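TagI restriction endonuclease (Thermocrispum agreste, PDB 6GHS) probably recognises DNA carrying 5-methylcytosine or 5-hydroxymethylcytosine through its SRA domain and cuts it with its HNH nuclease domain. Local coordinates at residues 29-34 and 105-110; 53-58 and 136-141; 62-67 and 148-153. All blocks are in the same frame, centred on the assembly; numbering follows the deposited sequence.

Interaction 1: 29-34 and 105-110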
ATOM      1  N   GLY A  29      -7.414  22.563  19.906  1.00 51.03           N
ATOM      2  CA  GLY A  29      -6.608  21.337  19.881  1.00 49.81           C
ATOM      3  C   GLY A  29      -6.209  20.897  18.480  1.00 47.62           C
ATOM      4  O   GLY A  29      -5.744  19.778  18.300  1.00 45.11           O
ATOM      5  N   LEU A  30      -6.359  21.784  17.497  1.00 47.01           N
ATOM      6  CA  LEU A  30      -6.118  21.440  16.093  1.00 47.71           C
ATOM      7  C   LEU A  30      -4.650  21.452  15.700  1.00 46.21           C
ATOM      8  O   LEU A  30      -4.221  20.631  14.893  1.00 44.50           O
ATOM      9  CB  LEU A  30      -6.889  22.384  15.167  1.00 48.53           C
ATOM     10  CG  LEU A  30      -8.270  21.845  14.831  1.00 51.48           C
ATOM     11  CD1 LEU A  30      -9.172  21.957  16.041  1.00 53.47           C
ATOM     12  CD2 LEU A  30      -8.860  22.586  13.649  1.00 53.19           C
ATOM     13  N   HIS A  31      -3.914  22.413  16.245  1.00 44.12           N
ATOM     14  CA  HIS A  31      -2.492  22.590  15.988  1.00 42.84           C
ATOM     15  C   HIS A  31      -1.823  22.743  17.338  1.00 43.58           C
ATOM     16  O   HIS A  31      -2.501  22.888  18.338  1.00 46.64           O
ATOM     17  CB  HIS A  31      -2.297  23.853  15.177  1.00 41.09           C
ATOM     18  CG  HIS A  31      -1.139  23.804  14.236  1.00 41.17           C
ATOM     19  ND1 HIS A  31       0.103  24.305  14.553  1.00 41.32           N
ATOM     20  CD2 HIS A  31      -1.049  23.360  12.961  1.00 41.25           C
ATOM     21  CE1 HIS A  31       0.915  24.152  13.522  1.00 41.18           C
ATOM     22  NE2 HIS A  31       0.239  23.583  12.541  1.00 41.00           N
ATOM     23  N   ALA A  32      -0.501  22.718  17.379  1.00 42.82           N
ATOM     24  CA  ALA A  32       0.223  22.869  18.636  1.00 42.13           C
ATOM     25  C   ALA A  32       0.691  24.293  18.851  1.00 42.07           C
ATOM     26  O   ALA A  32       0.968  24.677  19.988  1.00 42.78           O
ATOM     27  CB  ALA A  32       1.419  21.935  18.654  1.00 42.74           C
ATOM     28  N   HIS A  33       0.744  25.066  17.764  1.00 41.55           N
ATOM     29  CA  HIS A  33       1.604  26.239  17.658  1.00 40.98           C
ATOM     30  C   HIS A  33       0.828  27.446  17.195  1.00 41.10           C
ATOM     31  O   HIS A  33      -0.230  27.306  16.593  1.00 40.58           O
ATOM     32  CB  HIS A  33       2.732  25.988  16.649  1.00 40.48           C
ATOM     33  CG  HIS A  33       3.638  24.857  17.016  1.00 39.53           C
ATOM     34  ND1 HIS A  33       4.237  24.752  18.252  1.00 40.23           N
ATOM     35  CD2 HIS A  33       4.064  23.790  16.303  1.00 39.72           C
ATOM     36  CE1 HIS A  33       4.975  23.655  18.290  1.00 40.57           C
ATOM     37  NE2 HIS A  33       4.890  23.053  17.119  1.00 39.97           N
ATOM     38  N   LEU A  34       1.409  28.621  17.439  1.00 43.31           N
ATOM     39  CA  LEU A  34       0.774  29.927  17.195  1.00 45.05           C
ATOM     40  C   LEU A  34       1.137  30.547  15.830  1.00 45.22           C
ATOM     41  O   LEU A  34       0.302  31.201  15.188  1.00 43.65           O
ATOM     42  CB  LEU A  34       1.151  30.885  18.350  1.00 46.22           C
ATOM     43  CG  LEU A  34       0.212  32.024  18.799  1.00 46.99           C
ATOM     44  CD1 LEU A  34      -1.229  31.566  18.985  1.00 47.87           C
ATOM     45  CD2 LEU A  34       0.723  32.643  20.095  1.00 47.47           C
ATOM     46  N   ARG A 105      -4.148  16.639   9.811  1.00 40.22           N
ATOM     47  CA  ARG A 105      -5.145  17.710   9.706  1.00 39.52           C
ATOM     48  C   ARG A 105      -4.604  18.919   8.928  1.00 39.69           C
ATOM     49  O   ARG A 105      -3.700  19.614   9.400  1.00 41.23           O
ATOM     50  CB  ARG A 105      -5.587  18.179  11.095  1.00 38.42           C
ATOM     51  CG  ARG A 105      -6.380  17.165  11.900  1.00 37.70           C
ATOM     52  CD  ARG A 105      -6.910  17.798  13.173  1.00 37.51           C
ATOM     53  NE  ARG A 105      -5.820  18.243  14.040  1.00 36.20           N
ATOM     54  CZ  ARG A 105      -5.106  17.450  14.829  1.00 35.74           C
ATOM     55  NH1 ARG A 105      -5.359  16.145  14.894  1.00 36.25           N
ATOM     56  NH2 ARG A 105      -4.126  17.966  15.565  1.00 36.42           N
ATOM     57  N   VAL A 106      -5.155  19.171   7.746  1.00 38.61           N
ATOM     58  CA  VAL A 106      -4.905  20.435   7.068  1.00 40.77           C
ATOM     59  C   VAL A 106      -5.892  21.489   7.571  1.00 43.63           C
ATOM     60  O   VAL A 106      -7.104  21.273   7.543  1.00 45.24           O
ATOM     61  CB  VAL A 106      -5.002  20.295   5.543  1.00 40.53           C
ATOM     62  CG1 VAL A 106      -4.973  21.664   4.853  1.00 40.75           C
ATOM     63  CG2 VAL A 106      -3.865  19.414   5.051  1.00 40.36           C
ATOM     64  N   ILE A 107      -5.349  22.614   8.039  1.00 45.83           N
ATOM     65  CA  ILE A 107      -6.105  23.816   8.389  1.00 45.93           C
ATOM     66  C   ILE A 107      -5.692  24.856   7.374  1.00 48.31           C
ATOM     67  O   ILE A 107      -4.515  25.186   7.276  1.00 47.24           O
ATOM     68  CB  ILE A 107      -5.734  24.331   9.793  1.00 44.75           C
ATOM     69  CG1 ILE A 107      -6.054  23.269  10.865  1.00 45.76           C
ATOM     70  CG2 ILE A 107      -6.444  25.650  10.084  1.00 43.78           C
ATOM     71  CD1 ILE A 107      -4.990  23.100  11.938  1.00 46.08           C
ATOM     72  N   ARG A 108      -6.651  25.371   6.614  1.00 52.78           N
ATOM     73  CA  ARG A 108      -6.343  26.288   5.518  1.00 56.06           C
ATOM     74  C   ARG A 108      -6.576  27.738   5.953  1.00 58.08           C
ATOM     75  O   ARG A 108      -7.506  28.025   6.706  1.00 58.28           O
ATOM     76  CB  ARG A 108      -7.181  25.929   4.299  1.00 56.82           C
ATOM     77  CG  ARG A 108      -6.431  26.038   2.982  1.00 57.27           C
ATOM     78  CD  ARG A 108      -7.301  25.566   1.824  1.00 56.92           C
ATOM     79  NE  ARG A 108      -7.520  24.115   1.849  1.00 55.42           N
ATOM     80  CZ  ARG A 108      -7.078  23.230   0.955  1.00 55.14           C
ATOM     81  NH1 ARG A 108      -6.373  23.596  -0.102  1.00 53.93           N
ATOM     82  NH2 ARG A 108      -7.363  21.942   1.117  1.00 56.62           N
ATOM     83  N   GLY A 109      -5.727  28.641   5.466  1.00 60.44           N
ATOM     84  CA  GLY A 109      -5.670  30.015   5.964  1.00 62.76           C
ATOM     85  C   GLY A 109      -6.027  31.045   4.922  1.00 67.16           C
ATOM     86  O   GLY A 109      -6.004  30.759   3.723  1.00 66.81           O
ATOM     87  N   ALA A 110      -6.316  32.256   5.404  1.00 75.23           N
ATOM     88  CA  ALA A 110      -6.826  33.375   4.591  1.00 76.85           C
ATOM     89  C   ALA A 110      -5.915  33.806   3.438  1.00 78.35           C
ATOM     90  O   ALA A 110      -6.396  34.034   2.330  1.00 77.36           O
ATOM     91  CB  ALA A 110      -7.120  34.577   5.488  1.00 78.04           C
TER

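Interaction 2: 53-58 and 136-141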
ATOM      1  N   GLY A  53      -0.083  30.400   2.501  1.00 72.73           N
ATOM      2  CA  GLY A  53       0.949  30.891   1.559  1.00 73.96           C
ATOM      3  C   GLY A  53       2.309  31.225   2.175  1.00 76.51           C
ATOM      4  O   GLY A  53       2.848  32.316   1.952  1.00 74.46           O
ATOM      5  N   GLY A  54       2.853  30.285   2.953  1.00 77.09           N
ATOM      6  CA  GLY A  54       4.118  30.465   3.678  1.00 69.50           C
ATOM      7  C   GLY A  54       5.350  30.535   2.789  1.00 66.29           C
ATOM      8  O   GLY A  54       6.279  31.279   3.100  1.00 67.30           O
ATOM      9  N   TYR A  55       5.374  29.738   1.715  1.00 60.48           N
ATOM     10  CA  TYR A  55       6.386  29.845   0.660  1.00 57.53           C
ATOM     11  C   TYR A  55       5.689  29.964  -0.691  1.00 59.17           C
ATOM     12  O   TYR A  55       4.562  29.482  -0.843  1.00 57.85           O
ATOM     13  CB  TYR A  55       7.296  28.619   0.637  1.00 56.52           C
ATOM     14  CG  TYR A  55       8.407  28.626   1.662  1.00 57.53           C
ATOM     15  CD1 TYR A  55       8.144  28.348   3.004  1.00 59.27           C
ATOM     16  CD2 TYR A  55       9.730  28.879   1.294  1.00 58.15           C
ATOM     17  CE1 TYR A  55       9.160  28.342   3.955  1.00 58.03           C
ATOM     18  CE2 TYR A  55      10.755  28.879   2.239  1.00 58.71           C
ATOM     19  CZ  TYR A  55      10.462  28.610   3.569  1.00 57.86           C
ATOM     20  OH  TYR A  55      11.456  28.601   4.517  1.00 55.55           O
ATOM     21  N   PRO A  56       6.358  30.588  -1.689  1.00 62.38           N
ATOM     22  CA  PRO A  56       5.789  30.617  -3.044  1.00 63.32           C
ATOM     23  C   PRO A  56       6.013  29.314  -3.823  1.00 63.64           C
ATOM     24  O   PRO A  56       5.517  29.180  -4.942  1.00 65.35           O
ATOM     25  CB  PRO A  56       6.522  31.789  -3.720  1.00 65.38           C
ATOM     26  CG  PRO A  56       7.576  32.247  -2.755  1.00 65.58           C
ATOM     27  CD  PRO A  56       7.685  31.227  -1.666  1.00 63.46           C
ATOM     28  N   ASP A  57       6.776  28.389  -3.242  1.00 61.80           N
ATOM     29  CA  ASP A  57       6.939  27.030  -3.762  1.00 58.34           C
ATOM     30  C   ASP A  57       5.690  26.160  -3.555  1.00 55.50           C
ATOM     31  O   ASP A  57       5.478  25.212  -4.326  1.00 51.04           O
ATOM     32  CB  ASP A  57       8.129  26.342  -3.081  1.00 57.43           C
ATOM     33  CG  ASP A  57       9.421  27.088  -3.268  1.00 56.80           C
ATOM     34  OD1 ASP A  57      10.137  26.767  -4.239  1.00 61.15           O
ATOM     35  OD2 ASP A  57       9.709  27.994  -2.453  1.00 53.63           O
ATOM     36  N   ASP A  58       4.916  26.459  -2.495  1.00 53.49           N
ATOM     37  CA  ASP A  58       3.639  25.783  -2.185  1.00 53.87           C
ATOM     38  C   ASP A  58       2.705  25.776  -3.404  1.00 54.79           C
ATOM     39  O   ASP A  58       2.587  26.796  -4.088  1.00 58.82           O
ATOM     40  CB  ASP A  58       2.865  26.521  -1.070  1.00 55.06           C
ATOM     41  CG  ASP A  58       3.434  26.324   0.328  1.00 55.40           C
ATOM     42  OD1 ASP A  58       4.375  25.528   0.517  1.00 54.48           O
ATOM     43  OD2 ASP A  58       2.902  26.988   1.253  1.00 56.58           O
ATOM     44  N   ALA A 136      13.916  20.366  -3.277  1.00 44.02           N
ATOM     45  CA  ALA A 136      13.988  21.133  -4.519  1.00 46.45           C
ATOM     46  C   ALA A 136      14.668  22.462  -4.232  1.00 47.65           C
ATOM     47  O   ALA A 136      15.022  22.745  -3.087  1.00 48.50           O
ATOM     48  CB  ALA A 136      12.594  21.347  -5.101  1.00 46.83           C
ATOM     49  N   ASN A 137      14.857  23.262  -5.274  1.00 48.57           N
ATOM     50  CA  ASN A 137      15.422  24.591  -5.130  1.00 47.42           C
ATOM     51  C   ASN A 137      14.316  25.586  -4.878  1.00 49.24           C
ATOM     52  O   ASN A 137      13.273  25.542  -5.521  1.00 48.61           O
ATOM     53  CB  ASN A 137      16.180  24.969  -6.385  1.00 47.00           C
ATOM     54  CG  ASN A 137      17.308  24.008  -6.679  1.00 46.86           C
ATOM     55  OD1 ASN A 137      18.003  23.534  -5.773  1.00 47.49           O
ATOM     56  ND2 ASN A 137      17.490  23.704  -7.946  1.00 45.71           N
ATOM     57  N   HIS A 138      14.560  26.470  -3.916  1.00 53.54           N
ATOM     58  CA  HIS A 138      13.671  27.585  -3.587  1.00 56.03           C
ATOM     59  C   HIS A 138      13.492  28.490  -4.805  1.00 58.30           C
ATOM     60  O   HIS A 138      14.456  28.746  -5.528  1.00 62.92           O
ATOM     61  CB  HIS A 138      14.307  28.360  -2.437  1.00 56.39           C
ATOM     62  CG  HIS A 138      13.472  29.475  -1.905  1.00 56.85           C
ATOM     63  ND1 HIS A 138      12.098  29.418  -1.852  1.00 56.65           N
ATOM     64  CD2 HIS A 138      13.827  30.659  -1.355  1.00 57.07           C
ATOM     65  CE1 HIS A 138      11.640  30.532  -1.308  1.00 59.75           C
ATOM     66  NE2 HIS A 138      12.670  31.298  -0.991  1.00 59.34           N
ATOM     67  N   GLU A 139      12.267  28.949  -5.047  1.00 58.99           N
ATOM     68  CA  GLU A 139      11.985  29.772  -6.233  1.00 62.84           C
ATOM     69  C   GLU A 139      12.656  31.142  -6.169  1.00 65.09           C
ATOM     70  O   GLU A 139      13.290  31.577  -7.132  1.00 62.92           O
ATOM     71  CB  GLU A 139      10.483  29.939  -6.448  1.00 65.14           C
ATOM     72  CG  GLU A 139       9.864  28.748  -7.149  1.00 68.01           C
ATOM     73  CD  GLU A 139       8.371  28.885  -7.362  1.00 70.57           C
ATOM     74  OE1 GLU A 139       7.758  29.871  -6.894  1.00 68.85           O
ATOM     75  OE2 GLU A 139       7.808  27.983  -8.010  1.00 72.46           O
ATOM     76  N   ASP A 140      12.528  31.806  -5.027  1.00 68.88           N
ATOM     77  CA  ASP A 140      13.125  33.128  -4.843  1.00 71.33           C
ATOM     78  C   ASP A 140      14.652  33.089  -4.736  1.00 69.24           C
ATOM     79  O   ASP A 140      15.287  34.105  -4.990  1.00 81.00           O
ATOM     80  CB  ASP A 140      12.525  33.848  -3.618  1.00 73.81           C
ATOM     81  CG  ASP A 140      11.022  34.123  -3.760  1.00 75.26           C
ATOM     82  OD1 ASP A 140      10.433  33.876  -4.844  1.00 76.07           O
ATOM     83  OD2 ASP A 140      10.425  34.587  -2.766  1.00 75.81           O
ATOM     84  N   ALA A 141      15.241  31.949  -4.362  1.00 61.59           N
ATOM     85  CA  ALA A 141      16.702  31.838  -4.238  1.00 58.35           C
ATOM     86  C   ALA A 141      17.175  30.423  -4.559  1.00 57.05           C
ATOM     87  O   ALA A 141      17.458  29.640  -3.651  1.00 58.37           O
ATOM     88  CB  ALA A 141      17.148  32.250  -2.840  1.00 57.91           C
TER

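Interaction 3: 62-67 and 148-153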
ATOM      1  N   GLY A  62      -6.485  21.650  -4.047  1.00 62.24           N
ATOM      2  CA  GLY A  62      -7.669  21.179  -3.326  1.00 63.54           C
ATOM      3  C   GLY A  62      -7.461  19.812  -2.710  1.00 63.41           C
ATOM      4  O   GLY A  62      -7.185  19.705  -1.520  1.00 61.40           O
ATOM      5  N   ASP A  63      -7.592  18.774  -3.531  1.00 65.01           N
ATOM      6  CA  ASP A  63      -7.363  17.389  -3.096  1.00 67.18           C
ATOM      7  C   ASP A  63      -5.892  16.978  -3.051  1.00 62.64           C
ATOM      8  O   ASP A  63      -5.559  16.017  -2.361  1.00 58.13           O
ATOM      9  CB  ASP A  63      -8.130  16.406  -3.994  1.00 74.27           C
ATOM     10  CG  ASP A  63      -9.599  16.275  -3.614  1.00 78.99           C
ATOM     11  OD1 ASP A  63     -10.009  16.748  -2.524  1.00 79.04           O
ATOM     12  OD2 ASP A  63     -10.339  15.673  -4.420  1.00 84.33           O
ATOM     13  N   GLU A  64      -5.040  17.667  -3.815  1.00 61.61           N
ATOM     14  CA  GLU A  64      -3.575  17.510  -3.752  1.00 60.22           C
ATOM     15  C   GLU A  64      -2.952  18.800  -3.200  1.00 55.43           C
ATOM     16  O   GLU A  64      -3.441  19.898  -3.485  1.00 54.34           O
ATOM     17  CB  GLU A  64      -2.972  17.214  -5.143  1.00 63.46           C
ATOM     18  CG  GLU A  64      -2.835  15.742  -5.543  1.00 66.66           C
ATOM     19  CD  GLU A  64      -1.619  15.480  -6.439  1.00 72.69           C
ATOM     20  OE1 GLU A  64      -1.786  15.122  -7.628  1.00 77.14           O
ATOM     21  OE2 GLU A  64      -0.476  15.642  -5.955  1.00 75.37           O
ATOM     22  N   ILE A  65      -1.882  18.659  -2.410  1.00 51.63           N
ATOM     23  CA  ILE A  65      -1.096  19.799  -1.915  1.00 47.37           C
ATOM     24  C   ILE A  65       0.392  19.502  -1.969  1.00 44.39           C
ATOM     25  O   ILE A  65       0.841  18.478  -1.450  1.00 42.52           O
ATOM     26  CB  ILE A  65      -1.392  20.144  -0.443  1.00 46.48           C
ATOM     27  CG1 ILE A  65      -2.892  20.163  -0.167  1.00 47.03           C
ATOM     28  CG2 ILE A  65      -0.783  21.498  -0.091  1.00 46.70           C
ATOM     29  CD1 ILE A  65      -3.231  20.509   1.264  1.00 48.28           C
ATOM     30  N   ILE A  66       1.140  20.421  -2.574  1.00 42.15           N
ATOM     31  CA  ILE A  66       2.587  20.437  -2.465  1.00 42.41           C
ATOM     32  C   ILE A  66       2.903  21.429  -1.352  1.00 43.45           C
ATOM     33  O   ILE A  66       2.825  22.636  -1.573  1.00 47.68           O
ATOM     34  CB  ILE A  66       3.279  20.862  -3.785  1.00 41.19           C
ATOM     35  CG1 ILE A  66       2.700  20.110  -4.980  1.00 42.01           C
ATOM     36  CG2 ILE A  66       4.776  20.620  -3.708  1.00 41.15           C
ATOM     37  CD1 ILE A  66       2.552  18.619  -4.771  1.00 43.51           C
ATOM     38  N   TYR A  67       3.228  20.918  -0.160  1.00 41.57           N
ATOM     39  CA  TYR A  67       3.565  21.751   1.002  1.00 39.84           C
ATOM     40  C   TYR A  67       5.070  21.875   1.145  1.00 39.26           C
ATOM     41  O   TYR A  67       5.777  20.886   1.049  1.00 39.51           O
ATOM     42  CB  TYR A  67       2.985  21.153   2.284  1.00 40.07           C
ATOM     43  CG  TYR A  67       3.085  22.059   3.497  1.00 41.76           C
ATOM     44  CD1 TYR A  67       2.396  23.272   3.545  1.00 42.94           C
ATOM     45  CD2 TYR A  67       3.853  21.704   4.603  1.00 43.23           C
ATOM     46  CE1 TYR A  67       2.475  24.109   4.649  1.00 43.15           C
ATOM     47  CE2 TYR A  67       3.937  22.537   5.714  1.00 43.62           C
ATOM     48  CZ  TYR A  67       3.245  23.738   5.733  1.00 43.71           C
ATOM     49  OH  TYR A  67       3.319  24.576   6.821  1.00 43.69           O
ATOM     50  N   GLN A 148      10.041  19.385   0.566  1.00 32.20           N
ATOM     51  CA  GLN A 148       8.648  19.443   0.105  1.00 32.54           C
ATOM     52  C   GLN A 148       7.902  18.129   0.273  1.00 33.15           C
ATOM     53  O   GLN A 148       8.493  17.060   0.262  1.00 34.38           O
ATOM     54  CB  GLN A 148       8.587  19.883  -1.353  1.00 32.57           C
ATOM     55  CG  GLN A 148       8.509  21.385  -1.527  1.00 33.10           C
ATOM     56  CD  GLN A 148       8.399  21.805  -2.980  1.00 33.53           C
ATOM     57  OE1 GLN A 148       9.022  21.214  -3.869  1.00 33.68           O
ATOM     58  NE2 GLN A 148       7.605  22.838  -3.230  1.00 34.31           N
ATOM     59  N   PHE A 149       6.591  18.230   0.421  1.00 33.25           N
ATOM     60  CA  PHE A 149       5.746  17.083   0.698  1.00 33.56           C
ATOM     61  C   PHE A 149       4.573  17.082  -0.272  1.00 35.05           C
ATOM     62  O   PHE A 149       4.126  18.136  -0.713  1.00 32.34           O
ATOM     63  CB  PHE A 149       5.252  17.128   2.152  1.00 32.37           C
ATOM     64  CG  PHE A 149       6.366  17.205   3.159  1.00 31.71           C
ATOM     65  CD1 PHE A 149       6.917  18.427   3.508  1.00 30.89           C
ATOM     66  CD2 PHE A 149       6.887  16.046   3.738  1.00 31.18           C
ATOM     67  CE1 PHE A 149       7.956  18.491   4.421  1.00 30.83           C
ATOM     68  CE2 PHE A 149       7.930  16.106   4.648  1.00 30.01           C
ATOM     69  CZ  PHE A 149       8.460  17.328   4.993  1.00 30.21           C
ATOM     70  N   GLN A 150       4.103  15.885  -0.610  1.00 38.53           N
ATOM     71  CA  GLN A 150       2.873  15.713  -1.359  1.00 42.12           C
ATOM     72  C   GLN A 150       1.777  15.178  -0.430  1.00 43.06           C
ATOM     73  O   GLN A 150       1.939  14.110   0.175  1.00 42.78           O
ATOM     74  CB  GLN A 150       3.108  14.749  -2.505  1.00 45.51           C
ATOM     75  CG  GLN A 150       1.993  14.753  -3.537  1.00 48.24           C
ATOM     76  CD  GLN A 150       2.190  13.697  -4.599  1.00 50.62           C
ATOM     77  OE1 GLN A 150       2.785  12.647  -4.346  1.00 52.85           O
ATOM     78  NE2 GLN A 150       1.689  13.967  -5.797  1.00 53.49           N
ATOM     79  N   LEU A 151       0.674  15.926  -0.311  1.00 44.38           N
ATOM     80  CA  LEU A 151      -0.466  15.525   0.532  1.00 44.93           C
ATOM     81  C   LEU A 151      -1.722  15.299  -0.311  1.00 44.83           C
ATOM     82  O   LEU A 151      -2.009  16.077  -1.211  1.00 42.58           O
ATOM     83  CB  LEU A 151      -0.737  16.554   1.635  1.00 44.41           C
ATOM     84  CG  LEU A 151       0.350  16.625   2.715  1.00 43.88           C
ATOM     85  CD1 LEU A 151       1.475  17.555   2.301  1.00 44.50           C
ATOM     86  CD2 LEU A 151      -0.204  17.078   4.052  1.00 44.25           C
ATOM     87  N   VAL A 152      -2.443  14.219  -0.008  1.00 47.58           N
ATOM     88  CA  VAL A 152      -3.629  13.776  -0.757  1.00 49.21           C
ATOM     89  C   VAL A 152      -4.782  13.622   0.222  1.00 49.91           C
ATOM     90  O   VAL A 152      -4.608  13.041   1.298  1.00 50.16           O
ATOM     91  CB  VAL A 152      -3.405  12.401  -1.428  1.00 50.07           C
ATOM     92  CG1 VAL A 152      -4.693  11.894  -2.081  1.00 53.06           C
ATOM     93  CG2 VAL A 152      -2.285  12.478  -2.454  1.00 49.99           C
ATOM     94  N   LYS A 153      -5.963  14.098  -0.155  1.00 49.75           N
ATOM     95  CA  LYS A 153      -7.084  14.030   0.759  1.00 51.19           C
ATOM     96  C   LYS A 153      -7.545  12.602   0.984  1.00 50.48           C
ATOM     97  O   LYS A 153      -7.771  11.848   0.044  1.00 48.46           O
ATOM     98  CB  LYS A 153      -8.263  14.869   0.300  1.00 52.95           C
ATOM     99  CG  LYS A 153      -9.379  14.859   1.335  1.00 54.82           C
ATOM    100  CD  LYS A 153     -10.207  16.112   1.266  1.00 57.18           C
ATOM    101  CE  LYS A 153     -11.188  16.153   2.414  1.00 59.76           C
ATOM    102  NZ  LYS A 153     -11.941  17.426   2.296  1.00 63.42           N
TER

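Interaction 1: 29-34 and 105-110
R105 grips the carbonyl oxygen of L30 side-on, with two nitrogens on one atom. NH2 donates to L30 O at 2.8 Å, and NE donates to the same L30 O at 3.0 Å. The two bonds differ in approach. NE lies in the carbonyl plane, on a lone pair, whereas NH2 comes from above that plane. L30 O lies in the guanidinium plane of R105, at its edge. The side chain of R105 leaves strand 105-109 with CG beside the backbone N and bends at chi3 (-62°), which brings NE as well as NH2 to the oxygen.

NH2 also forms a salt bridge with D47, and NH1, the remaining nitrogen, donates to the carbonyl oxygens of T6 and G8. H31 is held by a bond from NE2 to G37 O. Its ND1 accepts a weak bond from H33 N, which lies in the ring plane.

Beside this polar cluster the contact is apolar. I107 CD1 sits 3.8 Å from L30 CB and also reaches the edge of the H31 ring, at CD2. L30 CD2 packs obliquely on I107 CG1, 4.0 Å away.

G29 has positive phi (99°) and is the C-prime residue of the Schellman motif that ends helix 22-28. The loop after that helix is thereby joined to a central strand of the SRA sheet. One buried arginine ties together the helix end, the N-terminal loop and strand 45-51. D47 probably offsets its charge.

Interaction 2: 53-58 and 136-141
The rings of Y55 and H138 form an offset edge-to-face pair, with the edge of Y55 turned to the face of H138. Their planes are 74° apart and their centroids 5.5 Å apart. Y55 CD2 comes closest, 3.6 Å from H138 CE1. D140 N lies above one face of the imidazole, over its centre. At the imidazole edge are D57 OD2 and P56 CD.

The motif is a histidine-carboxylate hydrogen bond. It links two loops of the SRA domain, one after strand 45-51 and one at the end of strand 122-137. H138 ND1 donates to D57 OD2 at 2.8 Å, and the carboxylate oxygen uses its syn lone pair. OD2 is practically in the ring plane, although the carboxylate plane is turned 34° from it. H138 gets there with CG anti to its backbone N (chi1 -175°). The other oxygen, D57 OD1, takes a weak bond from E139 N at 3.2 Å, so the carboxylate spans a side chain and a backbone amide. The negative D57 would probably also favour a positively charged imidazole.

Further out, E139 runs past D57 in the opposite direction. Its OE2 forms a salt bridge with R59, which also donates to P56 O. R59 would probably offset the like charges of E139 and D57. Y55 OH bonds to Q80, outside the two loops. Near the surface the proline ring rests obliquely against the carboxylate of D140, with P56 CG 3.7 Å from D140 OD2.

Interaction 3: 62-67 and 148-153
Two hydrogen bonds grip Q148 OE1, from W134 NE1 and from K236 NZ of the second subunit. I65 O takes a bond from L151 N at 2.8 Å, nearly straight at 166°, and I65 N donates to L151 O, also at 2.8 Å. Y67 and F149 repeat this two-bond pairing, and K153 N adds one bond to D63 O. Strands 64-67 and 148-153 are thus antiparallel neighbours in the SRA sheet.

On the face of E64, I66 and Q150, Q150 NE2 donates to E64 OE2 at 2.7 Å, from above the carboxylate plane. The glutamine chain is extended, with CG anti to the backbone N. Beside it, I66 CD1 lies 4.1 Å from Q150 CG. An alanine at Q150 would lack CG and NE2, and would probably leave the E64 carboxylate less firmly placed and I66 CD1 less well packed. R235 of the second subunit makes a long, weak ion pair with E64 OE1.

The face of I65, Y67, F149 and L151 is mostly apolar: L151 CD1 packs 3.9 Å from Y67 CB. The pairing therefore joins this face, packed on helix 89-100 and strand 45-51, to a mixed one near the second subunit, with E64 and Q150 polar.

In the fold
All three contacts belong to the SRA domain and reach one mixed sheet. Their segments alternate along the chain. Interactions 1 and 3 have centres 15 Å apart and touch where V106 CG2 lies 4.0 Å from I65 CD1. Interactions 2 and 3 are also 15 Å apart between centres. They meet where D57 O lies 3.4 Å from Q148 NE2. Interactions 1 and 2 do not touch: their centres are 20 Å apart and their nearest atoms about 6 Å. Strand 122-137 lies between 104-109 and 145-153, and so connects all three. The zinc site of C210, C213, C250 and D253 belongs to the HNH region, not to these contacts.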